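Local atomic coordinates of uncharacterized protein (Leptospira interrogans serogroup Icterohaemorrhagiae serovar copenhageni, PDB entry 6ULO), a protein that is of unknown function but carries a Rossmann-like domain and is probably anchored to a membrane in its full-length form. Residues 29-34 and 208-213; 76-81 and 220-225; 158-163 and 169-174; 192-197 and 201-206; 256-261 and 298-303. All coordinates share one frame; numbering follows the deposited sequence. Where two conformers were deposited one is given.

The five contacts are spread over and around a mixed sheet whose first five strands in the chain lie side by side in the order 3-2-1-4-5, as in Rossmann-type folds. Contacts 1 and 4 share helix 203-214; their centres are 7 Å apart and loop 29-34 bonds directly to 192-197. The centre of contact 2, which joins helix 74-82 to strand 218-222, lies about 4 Å from the centre of the chain. Contact 3 touches contact 2 and lies across the chain's centre from contact 1. Contacts 1 and 2 interleave along the chain, contacts 3 and 4 fall within the span of contact 2, and contact 5 follows all others, so N-terminal and C-terminal parts join the same sheet.

Contact 1: 29-34 and 208-213; sequences ETPQET and GNTLKK
The ring of Pro31 is the one cyclic group in this contact, and it comes up to helix 203-214 through CD, which stands 4.3 Å from Thr210 OG1. Elsewhere the ring packs on Ile202, just before that helix, while the aromatic side chain of Tyr88, from strand 86-91, touches both Thr30 and Thr210. Between the two threonines the approach is polar: Thr30 OG1 and Thr210 OG1 are 2.7 Å apart, a hydrogen-bonding distance between two hydroxyls whose side chains cross at about a right angle. Thr30 turns its OG1 away from its own backbone N (chi1 -157°), which carries the hydroxyl to the helix. In the helix, Thr210 OG1 sits beside its backbone N (chi1 -69°); Gly206 O, one turn back, is a second acceptor within reach, so which of the two takes the Thr210 proton is left open. The methyl group of Thr210 stays on the margin, its CG2 4.2 Å from Thr30 OG1. Both threonines are buried, so these hydroxyls pair within the protein interior, and Leu27 of helix 18-28 closes in on Thr210 as well. A few residues on, Gln32 and Glu33 bond to the end of strand 191-195 and the start of helix 203-214. Here the loop after helix 18-28 brushes the side of helix 203-214, the connection between strands 191-195 and 218-222 of a Rossmann-like sheet.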
# COMPACT_ATOMS: atom_id res chain seq x y z
N GLU A 29 -14.77 -8.18 7.67
CA GLU A 29 -16.09 -7.57 7.68
C GLU A 29 -16.06 -6.07 7.95
O GLU A 29 -17.12 -5.47 8.09
CB GLU A 29 -17.02 -8.29 8.66
CG GLU A 29 -16.71 -7.99 10.11
CD GLU A 29 -17.56 -8.81 11.10
OE1 GLU A 29 -18.52 -9.51 10.68
OE2 GLU A 29 -17.26 -8.75 12.31
N THR A 30 -14.88 -5.44 7.93
CA THR A 30 -14.84 -4.01 8.17
C THR A 30 -15.66 -3.26 7.11
O THR A 30 -15.73 -3.67 5.95
CB THR A 30 -13.37 -3.54 8.20
OG1 THR A 30 -13.24 -2.32 8.94
CG2 THR A 30 -12.73 -3.41 6.79
N PRO A 31 -16.34 -2.17 7.48
CA PRO A 31 -17.24 -1.53 6.51
C PRO A 31 -16.51 -0.98 5.30
O PRO A 31 -15.41 -0.44 5.40
CB PRO A 31 -17.90 -0.40 7.33
CG PRO A 31 -17.56 -0.64 8.76
CD PRO A 31 -16.45 -1.63 8.85
N GLN A 32 -17.15 -1.09 4.14
CA GLN A 32 -16.59 -0.61 2.88
C GLN A 32 -17.53 0.39 2.21
O GLN A 32 -18.69 0.55 2.59
CB GLN A 32 -16.28 -1.79 1.95
CG GLN A 32 -15.24 -2.77 2.50
CD GLN A 32 -14.90 -3.85 1.51
OE1 GLN A 32 -14.46 -3.58 0.40
NE2 GLN A 32 -15.14 -5.09 1.89
N GLU A 33 -17.02 1.06 1.19
CA GLU A 33 -17.76 2.04 0.42
C GLU A 33 -18.09 1.50 -0.97
O GLU A 33 -17.40 0.62 -1.51
CB GLU A 33 -16.96 3.34 0.29
CG GLU A 33 -16.85 4.03 1.64
CD GLU A 33 -15.71 5.02 1.74
OE1 GLU A 33 -15.04 5.38 0.72
OE2 GLU A 33 -15.47 5.46 2.88
N THR A 34 -19.14 2.04 -1.55
CA THR A 34 -19.53 1.66 -2.90
C THR A 34 -18.65 2.39 -3.89
O THR A 34 -18.51 3.61 -3.82
CB THR A 34 -20.99 2.06 -3.13
OG1 THR A 34 -21.83 1.42 -2.16
CG2 THR A 34 -21.44 1.68 -4.54
N GLY A 208 -10.12 2.07 11.67
CA GLY A 208 -9.73 2.41 13.02
C GLY A 208 -10.64 1.78 14.05
O GLY A 208 -10.19 1.28 15.09
N ASN A 209 -11.96 1.76 13.78
CA ASN A 209 -12.88 1.15 14.74
C ASN A 209 -12.68 -0.36 14.82
O ASN A 209 -12.73 -0.94 15.91
CB ASN A 209 -14.31 1.48 14.37
CG ASN A 209 -14.62 2.94 14.54
OD1 ASN A 209 -13.97 3.63 15.32
ND2 ASN A 209 -15.63 3.41 13.85
N THR A 210 -12.45 -1.01 13.68
CA THR A 210 -12.20 -2.44 13.68
C THR A 210 -10.95 -2.78 14.46
O THR A 210 -10.94 -3.70 15.29
CB THR A 210 -12.07 -2.92 12.23
OG1 THR A 210 -13.35 -2.82 11.58
CG2 THR A 210 -11.54 -4.36 12.18
N LEU A 211 -9.87 -2.04 14.22
CA LEU A 211 -8.62 -2.31 14.91
C LEU A 211 -8.75 -2.04 16.40
O LEU A 211 -8.24 -2.82 17.22
CB LEU A 211 -7.50 -1.46 14.31
CG LEU A 211 -7.14 -1.86 12.87
CD1 LEU A 211 -5.92 -1.09 12.37
CD2 LEU A 211 -6.87 -3.38 12.73
N LYS A 212 -9.46 -0.97 16.78
CA LYS A 212 -9.73 -0.73 18.20
C LYS A 212 -10.47 -1.90 18.84
O LYS A 212 -10.16 -2.33 19.96
CB LYS A 212 -10.48 0.59 18.39
CG LYS A 212 -9.52 1.77 18.25
CD LYS A 212 -10.25 3.09 18.17
CE LYS A 212 -9.30 4.24 18.24
NZ LYS A 212 -9.97 5.57 18.14
N LYS A 213 -11.46 -2.46 18.13
CA LYS A 213 -12.25 -3.54 18.68
C LYS A 213 -11.40 -4.77 18.94
O LYS A 213 -11.62 -5.49 19.92
CB LYS A 213 -13.44 -3.86 17.76
CG LYS A 213 -14.35 -4.98 18.25
CD LYS A 213 -14.90 -4.71 19.65
CE LYS A 213 -16.05 -5.65 20.01
NZ LYS A 213 -16.37 -5.66 21.47

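Contact 2: 76-81 and 220-225; sequences LTIAAW and IIYFSN
Tyr222 OH is gripped by two groups, Glu50 OE1 and Gln74 NE2, which hold the phenol at its far end while Ile78 of helix 74-82 comes to the CD1-CE1 side of the ring. The other carboxylate oxygen of Glu50 bonds to Ser224 OG, so one acid ties the ring and the turn that follows strand 218-222. That turn also folds back over the ring: Ser224 N lies 3.4 Å above the plane of the Tyr222 ring, over its centre. Ile78 reaches Tyr222 with its longer branch, CD1 coming to 3.9 Å from Tyr222 CD1 and 4.2 Å from Tyr222 CE1 on an oblique path, and the two side chains are at about a right angle. Helix 74-82 follows strand 66-69 in the sequence and here covers the neighbouring parallel strand 218-222, the helix-on-sheet layering of a Rossmann-like fold. The shorter branch of the same isoleucine takes the second partner: with CG2 anti to the backbone N and CG1 beside it (chi1 -58°), Ile78 CG2 is set 3.9 Å from Ile220 CD1. Ile78 thus spans two strand residues that point to the same side of the sheet. All three side chains are buried and in apolar contact, and Tyr67 of strand 66-69 touches each of them. Val60 packs on Ile78 and Ile220 besides.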
# COMPACT_ATOMS: atom_id res chain seq x y z
N LEU A 76 2.98 -4.48 -0.76
CA LEU A 76 3.52 -5.76 -0.33
C LEU A 76 5.03 -5.65 -0.11
O LEU A 76 5.57 -6.23 0.83
CB LEU A 76 3.16 -6.86 -1.34
CG LEU A 76 1.65 -6.92 -1.62
CD1 LEU A 76 1.38 -8.04 -2.61
CD2 LEU A 76 0.80 -7.15 -0.39
N THR A 77 5.72 -4.88 -0.96
CA THR A 77 7.13 -4.62 -0.72
C THR A 77 7.34 -4.00 0.66
O THR A 77 8.18 -4.47 1.45
CB THR A 77 7.68 -3.72 -1.81
OG1 THR A 77 7.60 -4.45 -3.04
CG2 THR A 77 9.13 -3.30 -1.55
N ILE A 78 6.60 -2.92 0.96
CA ILE A 78 6.87 -2.21 2.21
C ILE A 78 6.45 -3.07 3.40
O ILE A 78 7.15 -3.12 4.43
CB ILE A 78 6.15 -0.86 2.20
CG1 ILE A 78 6.59 -0.00 1.01
CG2 ILE A 78 6.33 -0.14 3.51
CD1 ILE A 78 5.75 1.28 0.80
N ALA A 79 5.30 -3.76 3.29
CA ALA A 79 4.80 -4.60 4.38
C ALA A 79 5.75 -5.75 4.69
O ALA A 79 5.89 -6.15 5.86
CB ALA A 79 3.42 -5.15 4.05
N ALA A 80 6.41 -6.32 3.67
CA ALA A 80 7.37 -7.38 3.95
C ALA A 80 8.56 -6.83 4.74
O ALA A 80 9.05 -7.48 5.67
CB ALA A 80 7.83 -8.04 2.64
N TRP A 81 9.05 -5.64 4.36
CA TRP A 81 10.14 -5.02 5.13
C TRP A 81 9.70 -4.77 6.56
O TRP A 81 10.48 -4.95 7.51
CB TRP A 81 10.52 -3.70 4.47
CG TRP A 81 11.15 -3.81 3.12
CD1 TRP A 81 11.76 -4.90 2.59
CD2 TRP A 81 11.19 -2.80 2.11
NE1 TRP A 81 12.22 -4.63 1.30
CE2 TRP A 81 11.88 -3.34 1.00
CE3 TRP A 81 10.73 -1.48 2.04
CZ2 TRP A 81 12.13 -2.60 -0.15
CZ3 TRP A 81 10.94 -0.75 0.88
CH2 TRP A 81 11.67 -1.29 -0.18
N ILE A 220 1.95 1.18 9.77
CA ILE A 220 2.28 1.99 8.60
C ILE A 220 0.99 2.33 7.88
O ILE A 220 0.14 1.45 7.67
CB ILE A 220 3.19 1.22 7.61
CG1 ILE A 220 4.57 0.93 8.22
CG2 ILE A 220 3.34 2.03 6.28
CD1 ILE A 220 5.45 0.09 7.35
N ILE A 221 0.84 3.59 7.47
CA ILE A 221 -0.16 3.96 6.49
C ILE A 221 0.54 4.59 5.29
O ILE A 221 1.33 5.53 5.45
CB ILE A 221 -1.30 4.82 7.09
CG1 ILE A 221 -2.40 5.00 6.05
CG2 ILE A 221 -0.80 6.16 7.65
CD1 ILE A 221 -3.72 5.45 6.65
N TYR A 222 0.29 4.04 4.10
CA TYR A 222 0.94 4.49 2.87
C TYR A 222 -0.07 5.21 1.99
O TYR A 222 -1.12 4.66 1.65
CB TYR A 222 1.53 3.27 2.14
CG TYR A 222 1.95 3.54 0.69
CD1 TYR A 222 3.19 4.15 0.38
CD2 TYR A 222 1.11 3.21 -0.36
CE1 TYR A 222 3.55 4.36 -0.95
CE2 TYR A 222 1.50 3.41 -1.69
CZ TYR A 222 2.71 4.00 -1.97
OH TYR A 222 3.05 4.21 -3.27
N PHE A 223 0.25 6.45 1.63
CA PHE A 223 -0.60 7.30 0.81
C PHE A 223 -0.11 7.47 -0.62
O PHE A 223 -0.76 8.18 -1.37
CB PHE A 223 -0.73 8.69 1.41
CG PHE A 223 -1.39 8.71 2.77
CD1 PHE A 223 -2.63 8.10 2.98
CD2 PHE A 223 -0.78 9.36 3.85
CE1 PHE A 223 -3.25 8.16 4.25
CE2 PHE A 223 -1.40 9.43 5.10
CZ PHE A 223 -2.62 8.83 5.29
N SER A 224 1.06 6.92 -0.99
CA SER A 224 1.67 7.29 -2.27
C SER A 224 1.72 8.81 -2.33
O SER A 224 1.98 9.43 -1.30
CB SER A 224 0.93 6.60 -3.43
OG SER A 224 1.57 6.88 -4.67
N ASN A 225 1.43 9.41 -3.49
CA ASN A 225 1.32 10.86 -3.57
C ASN A 225 -0.13 11.30 -3.62
O ASN A 225 -0.42 12.40 -4.11
CB ASN A 225 2.13 11.43 -4.75
CG ASN A 225 1.50 11.14 -6.09
OD1 ASN A 225 1.00 10.01 -6.30
ND2 ASN A 225 1.55 12.11 -7.02

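Contact 3: 158-163 and 169-174; sequences KTNLML and YKMFQT
Asn160 and Gln173 both set CG beside the backbone N (chi1 -76° and -61°), and with the glutamine chain extended beyond CG the two amides meet between helix 139-166 and the loop after it. Asn160 ND2 donates to Gln173 OE1 at 3.1 Å in a nearly straight bond. The acceptor lies in the plane of the asparagine amide, but the donor stands 36° out of the glutamine carbonyl plane, so the bond is well aimed from one side and tilted at the other. Met171, bent at both chi2 and chi3, brings its methyl across the asparagine at about a right angle, with CE 3.8 Å from Asn160 ND2; its sulfur also accepts a weak bond from Gln173 N. The backbone bond from Thr174 N to Met171 O closes a type I turn, which presents these side chains to the helix. At the outer side Leu161 CD1 meets Thr174 CG2 at 3.9 Å. Nearer the helix end, Tyr169 lays its ring obliquely by Leu163 O, with CE2 3.4 Å from that oxygen, and its OH is 3.7 Å from Leu163 CB. A water donates to both Asn160 O, at 2.9 Å, and Tyr169 OH, at 2.7 Å. A single direct amide bond and this water bridge therefore supply the polar links fastening the returning loop onto the helix it has just left, while the methionine methyl packs against the amide and a separate Leu161-Thr174 methyl contact lies at the exposed margin.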
# COMPACT_ATOMS: atom_id res chain seq x y z
N LYS A 158 9.61 -6.19 -14.35
CA LYS A 158 10.95 -6.18 -14.93
C LYS A 158 11.77 -5.01 -14.41
O LYS A 158 12.97 -5.16 -14.16
CB LYS A 158 10.85 -6.15 -16.45
CG LYS A 158 10.13 -7.38 -16.98
CD LYS A 158 9.81 -7.27 -18.47
CE LYS A 158 8.87 -8.41 -18.89
NZ LYS A 158 9.47 -9.74 -18.62
N THR A 159 11.13 -3.85 -14.21
CA THR A 159 11.79 -2.71 -13.60
C THR A 159 12.19 -3.02 -12.16
O THR A 159 13.30 -2.67 -11.74
CB THR A 159 10.85 -1.51 -13.67
OG1 THR A 159 10.77 -1.12 -15.04
CG2 THR A 159 11.36 -0.37 -12.81
N ASN A 160 11.29 -3.65 -11.38
CA ASN A 160 11.63 -3.96 -9.99
C ASN A 160 12.83 -4.87 -9.90
O ASN A 160 13.65 -4.73 -8.99
CB ASN A 160 10.44 -4.58 -9.25
CG ASN A 160 9.39 -3.56 -8.88
OD1 ASN A 160 9.62 -2.36 -8.96
ND2 ASN A 160 8.23 -4.03 -8.49
N LEU A 161 12.92 -5.87 -10.79
CA LEU A 161 14.09 -6.74 -10.75
C LEU A 161 15.35 -5.93 -11.02
O LEU A 161 16.34 -6.02 -10.29
CB LEU A 161 13.92 -7.85 -11.77
CG LEU A 161 15.12 -8.77 -11.97
CD1 LEU A 161 15.53 -9.40 -10.68
CD2 LEU A 161 14.79 -9.80 -13.03
N MET A 162 15.30 -5.09 -12.05
CA MET A 162 16.42 -4.20 -12.35
C MET A 162 16.81 -3.34 -11.15
O MET A 162 18.00 -3.24 -10.82
CB MET A 162 16.04 -3.37 -13.57
CG MET A 162 17.13 -2.41 -14.06
SD MET A 162 17.29 -0.87 -13.07
CE MET A 162 15.80 -0.02 -13.55
N LEU A 163 15.83 -2.71 -10.48
CA LEU A 163 16.11 -1.81 -9.36
C LEU A 163 16.71 -2.55 -8.17
O LEU A 163 17.62 -2.05 -7.51
CB LEU A 163 14.81 -1.15 -8.92
CG LEU A 163 14.19 -0.16 -9.90
CD1 LEU A 163 12.79 0.20 -9.42
CD2 LEU A 163 15.03 1.12 -10.07
N TYR A 169 19.23 -4.35 -3.00
CA TYR A 169 18.35 -4.57 -1.87
C TYR A 169 17.39 -5.71 -2.18
O TYR A 169 17.16 -6.07 -3.34
CB TYR A 169 17.55 -3.31 -1.50
CG TYR A 169 16.56 -2.85 -2.55
CD1 TYR A 169 15.20 -3.19 -2.47
CD2 TYR A 169 16.98 -2.03 -3.61
CE1 TYR A 169 14.29 -2.73 -3.40
CE2 TYR A 169 16.09 -1.58 -4.56
CZ TYR A 169 14.73 -1.93 -4.45
OH TYR A 169 13.81 -1.47 -5.37
N LYS A 170 16.84 -6.28 -1.11
CA LYS A 170 15.83 -7.34 -1.20
C LYS A 170 14.44 -6.74 -1.24
O LYS A 170 14.13 -5.79 -0.51
CB LYS A 170 15.93 -8.22 0.03
CG LYS A 170 17.23 -9.01 0.13
CD LYS A 170 17.29 -9.70 1.50
CE LYS A 170 18.51 -10.59 1.63
NZ LYS A 170 18.54 -11.41 2.88
N MET A 171 13.57 -7.35 -2.06
CA MET A 171 12.14 -7.02 -2.00
C MET A 171 11.37 -8.30 -2.35
O MET A 171 11.96 -9.31 -2.75
CB MET A 171 11.82 -5.77 -2.88
CG MET A 171 12.28 -5.87 -4.34
SD MET A 171 11.15 -6.74 -5.43
CE MET A 171 9.76 -5.61 -5.45
N PHE A 172 10.05 -8.29 -2.11
CA PHE A 172 9.31 -9.56 -2.07
C PHE A 172 9.29 -10.29 -3.41
O PHE A 172 8.98 -11.49 -3.42
CB PHE A 172 7.89 -9.36 -1.52
CG PHE A 172 6.84 -8.98 -2.56
CD1 PHE A 172 5.94 -9.93 -3.06
CD2 PHE A 172 6.71 -7.66 -2.99
CE1 PHE A 172 4.98 -9.57 -3.99
CE2 PHE A 172 5.76 -7.31 -3.92
CZ PHE A 172 4.87 -8.25 -4.43
N GLN A 173 9.57 -9.60 -4.53
CA GLN A 173 9.58 -10.28 -5.83
C GLN A 173 10.93 -10.87 -6.16
O GLN A 173 11.03 -11.68 -7.08
CB GLN A 173 9.14 -9.36 -6.98
CG GLN A 173 7.70 -8.84 -6.78
CD GLN A 173 7.36 -7.65 -7.64
OE1 GLN A 173 8.21 -7.14 -8.38
NE2 GLN A 173 6.14 -7.14 -7.49
N THR A 174 11.97 -10.50 -5.41
CA THR A 174 13.33 -10.89 -5.75
C THR A 174 14.06 -11.59 -4.61
O THR A 174 15.24 -11.93 -4.78
CB THR A 174 14.18 -9.66 -6.18
OG1 THR A 174 14.28 -8.75 -5.07
CG2 THR A 174 13.59 -8.95 -7.36
O HOH W 1 12.43 -3.37 -6.69

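Contact 4: 192-197 and 201-206; sequences LPIRGN and NITLTG
Strand 191-195, at one border of the sheet, leads into helix 203-214, and this contact is the tight link of that beta-alpha unit, where Thr203 at the start of the helix bonds to the backbone at the strand's end. Thr203 OG1 donates to Arg195 O at 2.8 Å, lying in the carbonyl plane on a lone pair, with a C=O...donor angle of 141°. The hydroxyl is placed there with OG1 beside the backbone N (chi1 -54°); with CG2 anti to that N, the methyl also stays near the strand, Thr203 CG2 being 3.7 Å from Ile194 CD1, and these two side chains run past one another in opposite directions. Because the helix then passes to strand 218-222, parallel to 191-195 but on the far side of two other strands, the unit is a beta-alpha-beta crossover of the Rossmann type. Gly196 lets the chains come close: its CA is 3.5 Å from Thr203 OG1. Next to it a water donates to Asn197 O at 2.8 Å and accepts from Leu204 N at 2.9 Å, bridging the loop and the helix's first turn. Glu33, from loop 29-34, takes hydrogen bonds from Ile202 N and Thr203 N with one oxygen and from Asn197 N with the other.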
# COMPACT_ATOMS: atom_id res chain seq x y z
N LEU A 192 -6.04 -7.94 2.67
CA LEU A 192 -7.47 -7.67 2.52
C LEU A 192 -7.66 -6.47 1.61
O LEU A 192 -7.49 -5.31 2.05
CB LEU A 192 -8.14 -7.42 3.87
CG LEU A 192 -7.98 -8.59 4.85
CD1 LEU A 192 -6.99 -8.22 5.93
CD2 LEU A 192 -9.30 -8.95 5.48
N PRO A 193 -8.05 -6.68 0.36
CA PRO A 193 -8.39 -5.55 -0.51
C PRO A 193 -9.77 -5.04 -0.18
O PRO A 193 -10.73 -5.81 -0.16
CB PRO A 193 -8.36 -6.15 -1.91
CG PRO A 193 -8.03 -7.59 -1.77
CD PRO A 193 -8.17 -7.98 -0.34
N ILE A 194 -9.88 -3.76 0.09
CA ILE A 194 -11.15 -3.17 0.52
C ILE A 194 -11.39 -1.87 -0.24
O ILE A 194 -10.45 -1.18 -0.66
CB ILE A 194 -11.22 -2.96 2.04
CG1 ILE A 194 -10.07 -2.08 2.56
CG2 ILE A 194 -11.31 -4.29 2.77
CD1 ILE A 194 -10.26 -1.64 4.05
N ARG A 195 -12.67 -1.56 -0.41
CA ARG A 195 -13.08 -0.38 -1.17
C ARG A 195 -13.18 0.83 -0.25
O ARG A 195 -13.99 0.83 0.69
CB ARG A 195 -14.47 -0.63 -1.76
CG ARG A 195 -14.53 -1.81 -2.73
CD ARG A 195 -15.97 -1.98 -3.27
NE ARG A 195 -16.91 -2.23 -2.18
CZ ARG A 195 -17.15 -3.44 -1.68
NH1 ARG A 195 -16.52 -4.50 -2.19
NH2 ARG A 195 -18.02 -3.60 -0.66
N GLY A 196 -12.41 1.86 -0.51
CA GLY A 196 -12.50 3.04 0.33
C GLY A 196 -11.77 4.23 -0.25
O GLY A 196 -10.66 4.09 -0.79
N ASN A 197 -12.37 5.41 -0.09
CA ASN A 197 -11.76 6.67 -0.48
C ASN A 197 -11.06 7.25 0.73
O ASN A 197 -11.65 7.29 1.82
CB ASN A 197 -12.91 7.60 -0.93
CG ASN A 197 -12.45 8.89 -1.60
OD1 ASN A 197 -11.32 9.33 -1.48
ND2 ASN A 197 -13.39 9.55 -2.24
N ASN A 201 -16.27 8.62 4.18
CA ASN A 201 -16.72 8.69 5.57
C ASN A 201 -17.02 7.33 6.19
O ASN A 201 -17.54 7.28 7.31
CB ASN A 201 -17.89 9.68 5.75
CG ASN A 201 -19.17 9.28 4.98
OD1 ASN A 201 -19.30 8.17 4.50
ND2 ASN A 201 -20.13 10.21 4.88
N ILE A 202 -16.77 6.24 5.49
CA ILE A 202 -17.05 4.91 6.04
C ILE A 202 -15.78 4.09 6.24
O ILE A 202 -15.52 3.59 7.34
CB ILE A 202 -18.04 4.13 5.14
CG1 ILE A 202 -19.46 4.70 5.21
CG2 ILE A 202 -18.09 2.66 5.54
CD1 ILE A 202 -20.36 4.18 4.09
N THR A 203 -15.00 3.87 5.17
CA THR A 203 -14.00 2.80 5.23
C THR A 203 -12.83 3.12 6.14
O THR A 203 -12.42 2.30 6.97
CB THR A 203 -13.48 2.48 3.84
OG1 THR A 203 -14.60 2.20 3.01
CG2 THR A 203 -12.56 1.25 3.90
N LEU A 204 -12.22 4.28 5.99
CA LEU A 204 -10.99 4.55 6.74
C LEU A 204 -11.29 4.73 8.23
O LEU A 204 -10.55 4.22 9.09
CB LEU A 204 -10.24 5.72 6.11
CG LEU A 204 -8.83 6.02 6.64
CD1 LEU A 204 -7.92 4.78 6.59
CD2 LEU A 204 -8.25 7.15 5.81
N THR A 205 -12.41 5.39 8.55
CA THR A 205 -12.86 5.42 9.94
C THR A 205 -13.15 4.02 10.44
O THR A 205 -12.80 3.66 11.57
CB THR A 205 -14.09 6.32 10.08
OG1 THR A 205 -13.64 7.68 10.07
CG2 THR A 205 -14.83 6.08 11.41
N GLY A 206 -13.75 3.19 9.57
CA GLY A 206 -14.08 1.82 9.94
C GLY A 206 -12.85 1.00 10.26
O GLY A 206 -12.90 0.14 11.14
O HOH W 2 -13.09 6.25 4.01

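Contact 5: 256-261 and 298-303; sequences SVRKDL and RSLQVM
Leu300, on the first turn of helix 299-306, extends both its methyls toward the loop after strand 249-255, its CG anti to the backbone N (chi1 171°). Val257 and Arg258 receive the two methyls at different angles. The Val257 side chain meets the leucine at a slant, its CG2 3.9 Å from Leu300 CD2 and 4.0 Å from Leu300 CD1. Arg258 instead passes at about a right angle, and it is the aliphatic root of that side chain that touches, with CG 4.1 Å from Leu300 CD1. Bent at chi2 and chi3, the arginine then doubles back on its own loop. The NE/NH2 edge of its guanidinium grips the Asp260 carboxylate side-on in a two-bond salt bridge: Arg258 NE to Asp260 OD1 and Arg258 NH2 to Asp260 OD2 are both 2.9 Å, each oxygen using its syn lone pair almost in the guanidinium plane. Leu261 CD1 lies 3.5 Å above one face of that group. Farther along the helix, Met303 packs on strands 249-255, 277-282 and 315-318, so the helix covers the sheet while its outer side meets the loop. Arg258 thus splits its roles: methylene groups join the apolar contact, while its charge is paired within the loop rather than with the helix.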
# COMPACT_ATOMS: atom_id res chain seq x y z
N SER A 256 5.87 15.44 -5.53
CA SER A 256 6.48 15.68 -6.83
C SER A 256 6.56 17.15 -7.18
O SER A 256 6.78 17.48 -8.35
CB SER A 256 5.72 14.89 -7.91
OG SER A 256 4.36 15.31 -8.00
N VAL A 257 6.38 18.04 -6.21
CA VAL A 257 6.41 19.48 -6.42
C VAL A 257 7.53 20.05 -5.56
O VAL A 257 8.05 19.41 -4.65
CB VAL A 257 5.06 20.14 -6.08
CG1 VAL A 257 3.96 19.56 -6.93
CG2 VAL A 257 4.74 19.94 -4.63
N ARG A 258 7.88 21.31 -5.85
CA ARG A 258 8.93 22.03 -5.14
C ARG A 258 10.21 21.20 -5.04
O ARG A 258 10.78 21.01 -3.97
CB ARG A 258 8.48 22.53 -3.76
CG ARG A 258 7.41 23.63 -3.80
CD ARG A 258 7.91 24.89 -4.51
NE ARG A 258 9.15 25.45 -3.96
CZ ARG A 258 9.20 26.31 -2.95
NH1 ARG A 258 8.09 26.65 -2.31
NH2 ARG A 258 10.36 26.81 -2.54
N LYS A 259 10.68 20.73 -6.20
CA LYS A 259 11.89 19.93 -6.19
C LYS A 259 13.13 20.73 -5.78
O LYS A 259 14.15 20.13 -5.43
CB LYS A 259 12.08 19.28 -7.56
CG LYS A 259 12.53 20.25 -8.61
CD LYS A 259 12.22 19.71 -10.01
CE LYS A 259 13.03 18.49 -10.37
NZ LYS A 259 13.28 18.40 -11.87
N ASP A 260 13.05 22.08 -5.79
CA ASP A 260 14.12 22.88 -5.20
C ASP A 260 14.29 22.59 -3.72
O ASP A 260 15.41 22.55 -3.20
CB ASP A 260 13.89 24.38 -5.44
CG ASP A 260 12.60 24.89 -4.81
OD1 ASP A 260 11.52 24.30 -5.09
OD2 ASP A 260 12.67 25.85 -4.01
N LEU A 261 13.18 22.39 -3.00
CA LEU A 261 13.23 22.05 -1.58
C LEU A 261 13.36 20.56 -1.35
O LEU A 261 14.02 20.12 -0.40
CB LEU A 261 11.95 22.48 -0.88
CG LEU A 261 11.67 23.98 -0.91
CD1 LEU A 261 10.33 24.19 -0.18
CD2 LEU A 261 12.81 24.76 -0.23
N ARG A 298 -1.99 21.09 3.35
CA ARG A 298 -1.71 20.02 2.40
C ARG A 298 -0.38 19.39 2.78
O ARG A 298 0.40 19.99 3.52
CB ARG A 298 -1.54 20.60 0.98
CG ARG A 298 -2.84 21.01 0.31
CD ARG A 298 -2.59 21.90 -0.91
NE ARG A 298 -3.84 22.31 -1.55
CZ ARG A 298 -4.49 21.63 -2.48
NH1 ARG A 298 -4.02 20.47 -2.93
NH2 ARG A 298 -5.61 22.11 -2.99
N SER A 299 -0.11 18.18 2.26
CA SER A 299 1.14 17.50 2.60
C SER A 299 2.37 18.37 2.29
O SER A 299 3.36 18.32 3.03
CB SER A 299 1.25 16.14 1.90
OG SER A 299 1.25 16.27 0.50
N LEU A 300 2.34 19.16 1.20
CA LEU A 300 3.50 19.99 0.88
C LEU A 300 3.82 20.94 2.03
O LEU A 300 4.97 21.06 2.47
CB LEU A 300 3.25 20.76 -0.41
CG LEU A 300 4.31 21.83 -0.77
CD1 LEU A 300 5.71 21.21 -0.99
CD2 LEU A 300 3.84 22.63 -1.98
N GLN A 301 2.79 21.61 2.55
CA GLN A 301 3.00 22.54 3.64
C GLN A 301 3.48 21.83 4.91
O GLN A 301 4.33 22.34 5.63
CB GLN A 301 1.72 23.33 3.90
CG GLN A 301 1.85 24.29 5.07
CD GLN A 301 0.60 25.11 5.32
OE1 GLN A 301 -0.41 24.98 4.63
NE2 GLN A 301 0.65 25.97 6.34
N VAL A 302 2.93 20.65 5.20
CA VAL A 302 3.44 19.83 6.31
C VAL A 302 4.94 19.61 6.17
O VAL A 302 5.70 19.71 7.15
CB VAL A 302 2.66 18.50 6.36
CG1 VAL A 302 3.27 17.53 7.37
CG2 VAL A 302 1.18 18.77 6.69
N MET A 303 5.38 19.29 4.96
CA MET A 303 6.81 19.03 4.73
C MET A 303 7.65 20.31 4.75
O MET A 303 8.75 20.31 5.29
CB MET A 303 6.98 18.28 3.41
CG MET A 303 6.40 16.87 3.49
SD MET A 303 6.47 16.00 1.92
CE MET A 303 8.25 15.99 1.64